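Dihydrolipoyl dehydrogenase (Elizabethkingia anophelis NUHP1, PDB 6UZI) oxidises protein-bound dihydrolipoyl groups as an FAD-dependent homodimeric disulfide oxidoreductase, probably passing the electrons on to NAD+. Local coordinates at the interface of chains A and B. Numbering follows the deposited sequence. Chains: chain A/B, Dihydrolipoyl dehydrogenase.

Contact 1: the interface of chains A and B. Residues chain A 86-88, 91; chain B 79-81.
A:Lys86 and B:Leu81 pair main chain to main chain across the dimer of this pyridine nucleotide-disulfide oxidoreductase, forming a short antiparallel beta ladder from strand 86-87 of chain A and strand 80-81 of chain B. The amide N of B:Leu81 gives its hydrogen to A:Lys86 O at 2.7 Å, and A:Lys86 N returns a bond to B:Leu81 O at 3.0 Å. Two residues along, just past the strand ends, A:Asp88 N donates to B:Gly79 O at 2.8 Å. Because backbone atoms carry these bonds, residue type matters mainly in what is packed against them.

B:Leu81 supplies most of that packing. Its CG stands anti to the carbonyl carbon (chi1 -57°), which sends the branched tip alongside the A chain toward A:Asp88, and the methyl CD1 comes to 3.8 Å from A:Asp88 CB. The other methyl, CD2, also faces this CB, so the methylene is approached by both tips of the fork. Leucine suits the place as an apolar shield on one face of the ladder. A:Lys86 adds its CB, 4.1 Å from B:Leu81 CB; its side chain is incomplete in the model, and its amine cannot be located.

A:Val87 and B:Ile80 form the bridging pair between, with side chains on the opposite face from B:Leu81 and little surface buried by the partner chain. Their branched aliphatic groups fit an extended backbone.

Behind A:Asp88 begins helix 89-113. Aspartate is a common residue just before a helix, where its negative charge may suit the positive helix end. From the first turn A:Gln91 lays its side-chain stem on B:Gly79: CG stands anti to the backbone N (chi1 176°) and lies 3.6 Å from B:Gly79 CA, and a bend at chi2 then turns the amide aside. B:Gly79 has a positive phi of 84°, a conformation easy for glycine.

Contact 2: the interface of chains A and B. Residues chain A 394, 425, 429, 455-457; chain B 360, 362, 364, 425, 427-428.
Charge pairing centres on A:Arg425, which crosses the dimer interface of the C-terminal dimerisation domains and meets B:Glu364 tip to tip. With CG anti to the carbonyl carbon (chi1 -56°) and the chain extended from CG to NE, its guanidinium grips the carboxylate end-on. NH1 reaches OE1 of B:Glu364 at 2.9 Å, on its syn lone pair. NH2 bonds to B:Glu364 OE2 at 3.0 Å from above the carboxylate plane. The two flat groups are turned 44° apart. NH1 also forms a salt bridge with B:Asp428 OD1 (2.9 Å), whose carboxylate stands nearly perpendicular to the guanidinium. Arginine suits this place because one flat cation can serve two acids. B:Glu364 OE1 is further held by B:Ala427 N, tying the acid to the start of its own helix 426-438.

Backbone amides form a second group. B:Asp428 directs OD2 into the 455-457 segment, receiving a hydrogen bond from A:Thr457 N at 3.2 Å and a weak one from A:Tyr456 N. An aspartate fits because its carboxylate, held close to helix 426-438, offers one oxygen to the loop amides and the other to the arginine.

Packing is partly between like charges. A:Arg425 and B:Arg425 slide past each other in opposite directions, guanidinium planes 7° apart, each lying over the partner's CG methylene. The acids beside A:Arg425 may ease the repulsion. B:Trp362 presents CZ3 to A:Arg425 NH2 (3.7 Å), and A:Thr455 turns its methyl CG2 toward B:Tyr360 OH.

Water completes the seam. Water 1 lies between A:Tyr456 N and B:Asp428 OD1, while water 2 links A:Thr457 OG1 (2.9 Å) to B:Ala427 O; that threonine hydroxyl also hydrogen-bonds A:Thr455 OG1 at 2.8 Å.

Contact 1: the interface of chains A and B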
# COMPACT_ATOMS: atom_id res chain seq x y z
N LYS A 86 -23.82 -15.72 -1.06
CA LYS A 86 -24.06 -16.47 0.16
C LYS A 86 -22.73 -16.92 0.75
O LYS A 86 -21.76 -17.14 0.03
CB LYS A 86 -24.98 -17.68 -0.10
N VAL A 87 -22.70 -17.05 2.08
CA VAL A 87 -21.47 -17.35 2.81
C VAL A 87 -21.39 -18.85 3.05
O VAL A 87 -22.30 -19.44 3.65
CB VAL A 87 -21.41 -16.59 4.14
CG1 VAL A 87 -20.15 -16.98 4.89
CG2 VAL A 87 -21.48 -15.08 3.92
N ASP A 88 -20.29 -19.46 2.61
CA ASP A 88 -19.91 -20.82 3.00
C ASP A 88 -18.87 -20.68 4.10
O ASP A 88 -17.66 -20.59 3.84
CB ASP A 88 -19.38 -21.62 1.81
CG ASP A 88 -19.16 -23.08 2.16
OD1 ASP A 88 -19.32 -23.45 3.34
OD2 ASP A 88 -18.81 -23.87 1.25
N GLN A 91 -15.93 -23.18 4.36
CA GLN A 91 -14.83 -22.98 3.42
C GLN A 91 -13.98 -21.79 3.83
O GLN A 91 -12.75 -21.81 3.67
CB GLN A 91 -15.39 -22.82 2.00
CG GLN A 91 -14.34 -22.51 0.94
CD GLN A 91 -13.21 -23.53 0.88
OE1 GLN A 91 -13.41 -24.72 1.13
NE2 GLN A 91 -12.02 -23.06 0.54
N GLY B 79 -14.81 -19.01 0.09
CA GLY B 79 -16.02 -19.32 0.82
C GLY B 79 -17.20 -18.45 0.48
O GLY B 79 -18.11 -18.31 1.30
N ILE B 80 -17.20 -17.83 -0.70
CA ILE B 80 -18.29 -16.97 -1.17
C ILE B 80 -19.02 -17.72 -2.28
O ILE B 80 -18.42 -18.08 -3.29
CB ILE B 80 -17.76 -15.62 -1.66
CG1 ILE B 80 -17.03 -14.91 -0.51
CG2 ILE B 80 -18.87 -14.75 -2.24
CD1 ILE B 80 -16.27 -13.69 -0.94
N LEU B 81 -20.32 -17.95 -2.08
CA LEU B 81 -21.13 -18.74 -3.00
C LEU B 81 -21.89 -17.83 -3.95
O LEU B 81 -22.82 -17.12 -3.54
CB LEU B 81 -22.09 -19.64 -2.23
CG LEU B 81 -21.44 -20.60 -1.22
CD1 LEU B 81 -22.49 -21.26 -0.33
CD2 LEU B 81 -20.61 -21.65 -1.95

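Contact 2: the interface of chains A and B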
# COMPACT_ATOMS: atom_id res chain seq x y z
N ARG A 394 -7.33 8.38 -7.05
CA ARG A 394 -7.25 6.93 -6.86
C ARG A 394 -8.45 6.42 -6.05
O ARG A 394 -9.02 5.37 -6.39
CB ARG A 394 -5.94 6.57 -6.17
CG ARG A 394 -5.65 5.09 -6.14
CD ARG A 394 -5.45 4.56 -7.55
NE ARG A 394 -5.38 3.11 -7.61
CZ ARG A 394 -6.42 2.32 -7.89
NH1 ARG A 394 -7.61 2.86 -8.13
NH2 ARG A 394 -6.27 1.01 -7.94
N ARG A 425 -5.32 1.02 2.21
CA ARG A 425 -3.92 0.58 2.20
C ARG A 425 -3.07 1.30 3.25
O ARG A 425 -1.84 1.37 3.11
CB ARG A 425 -3.29 0.75 0.82
CG ARG A 425 -4.01 0.05 -0.29
CD ARG A 425 -3.28 0.23 -1.61
NE ARG A 425 -3.88 -0.58 -2.67
CZ ARG A 425 -3.30 -0.84 -3.83
NH1 ARG A 425 -2.08 -0.37 -4.08
NH2 ARG A 425 -3.92 -1.60 -4.73
N MET A 429 0.92 2.13 3.66
CA MET A 429 1.34 3.51 3.48
C MET A 429 2.14 4.00 4.67
O MET A 429 3.00 4.88 4.53
CB MET A 429 0.12 4.41 3.27
CG MET A 429 -0.56 4.25 1.95
SD MET A 429 -1.65 5.65 1.65
CE MET A 429 -2.82 5.50 2.99
N THR A 455 -2.01 7.49 -6.61
CA THR A 455 -1.85 6.54 -5.52
C THR A 455 -2.47 7.11 -4.26
O THR A 455 -2.75 8.30 -4.17
CB THR A 455 -0.38 6.21 -5.25
OG1 THR A 455 0.32 7.42 -4.94
CG2 THR A 455 0.26 5.53 -6.45
N TYR A 456 -2.67 6.24 -3.27
CA TYR A 456 -3.19 6.71 -2.00
C TYR A 456 -2.14 7.51 -1.23
O TYR A 456 -2.50 8.37 -0.42
CB TYR A 456 -3.68 5.53 -1.16
CG TYR A 456 -4.81 4.78 -1.83
CD1 TYR A 456 -4.62 3.49 -2.31
CD2 TYR A 456 -6.05 5.38 -2.02
CE1 TYR A 456 -5.64 2.80 -2.94
CE2 TYR A 456 -7.08 4.70 -2.64
CZ TYR A 456 -6.87 3.41 -3.10
OH TYR A 456 -7.89 2.74 -3.72
N THR A 457 -0.86 7.25 -1.50
CA THR A 457 0.21 7.97 -0.80
C THR A 457 0.26 9.45 -1.16
O THR A 457 0.86 10.23 -0.41
CB THR A 457 1.57 7.33 -1.09
OG1 THR A 457 1.79 7.29 -2.51
CG2 THR A 457 1.63 5.91 -0.53
N TYR B 360 -0.10 -0.52 -13.11
CA TYR B 360 -1.24 -0.84 -12.24
C TYR B 360 -1.89 -2.17 -12.59
O TYR B 360 -3.11 -2.33 -12.45
CB TYR B 360 -2.26 0.29 -12.28
CG TYR B 360 -1.78 1.56 -11.62
CD1 TYR B 360 -2.12 1.87 -10.31
CD2 TYR B 360 -0.95 2.46 -12.30
CE1 TYR B 360 -1.68 3.04 -9.69
CE2 TYR B 360 -0.50 3.63 -11.69
CZ TYR B 360 -0.87 3.91 -10.39
OH TYR B 360 -0.43 5.07 -9.79
N TRP B 362 -2.25 -6.36 -11.65
CA TRP B 362 -2.34 -7.06 -10.37
C TRP B 362 -1.63 -8.39 -10.48
O TRP B 362 -2.15 -9.32 -11.13
CB TRP B 362 -3.79 -7.24 -9.93
CG TRP B 362 -3.86 -7.60 -8.47
CD1 TRP B 362 -4.19 -8.82 -7.94
CD2 TRP B 362 -3.55 -6.75 -7.37
NE1 TRP B 362 -4.11 -8.77 -6.58
CE2 TRP B 362 -3.73 -7.51 -6.19
CE3 TRP B 362 -3.14 -5.42 -7.25
CZ2 TRP B 362 -3.52 -6.98 -4.92
CZ3 TRP B 362 -2.93 -4.90 -5.98
CH2 TRP B 362 -3.12 -5.68 -4.84
N GLU B 364 0.68 -5.26 -8.73
CA GLU B 364 1.21 -3.99 -9.20
C GLU B 364 2.73 -4.06 -9.34
O GLU B 364 3.41 -4.87 -8.70
CB GLU B 364 0.82 -2.86 -8.25
CG GLU B 364 -0.64 -2.41 -8.40
CD GLU B 364 -1.18 -1.65 -7.19
OE1 GLU B 364 -0.44 -1.48 -6.19
OE2 GLU B 364 -2.35 -1.20 -7.24
N ARG B 425 -0.03 -4.12 -3.80
CA ARG B 425 0.10 -2.76 -3.27
C ARG B 425 1.45 -2.12 -3.60
O ARG B 425 1.89 -1.19 -2.90
CB ARG B 425 -0.15 -2.73 -1.76
CG ARG B 425 -1.49 -3.27 -1.35
CD ARG B 425 -1.70 -3.14 0.14
NE ARG B 425 -3.05 -3.48 0.54
CZ ARG B 425 -3.56 -3.22 1.74
NH1 ARG B 425 -4.81 -3.57 2.02
NH2 ARG B 425 -2.83 -2.59 2.65
N ALA B 427 2.09 -0.15 -5.89
CA ALA B 427 1.89 1.25 -6.27
C ALA B 427 2.04 2.18 -5.09
O ALA B 427 2.43 3.34 -5.26
CB ALA B 427 0.51 1.42 -6.91
N ASP B 428 1.77 1.70 -3.87
CA ASP B 428 1.93 2.52 -2.69
C ASP B 428 3.15 2.16 -1.85
O ASP B 428 3.64 3.02 -1.12
CB ASP B 428 0.67 2.44 -1.81
CG ASP B 428 -0.54 3.02 -2.50
OD1 ASP B 428 -1.34 2.23 -3.05
OD2 ASP B 428 -0.67 4.27 -2.53
O HOH W 1 -2.85 3.42 -4.92
O HOH W 2 3.37 5.38 -4.00

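About 28 Å separates the C-alpha centres of contact 1 and contact 2, and they share no residue or secondary-structure element. Both recur with the chains exchanged under the two-fold axis, so the subunits are joined at several separated patches. Contact 1, about 35 Å from A:His453, is probably structural. Contact 2 lies about 9 Å from this active-site histidine and engages the segment just after it, leading into helix 458-469. In this family each active site draws its histidine from the partner subunit, so contact 2 may help to position that catalytic segment while contact 1 braces the dimer at a distance.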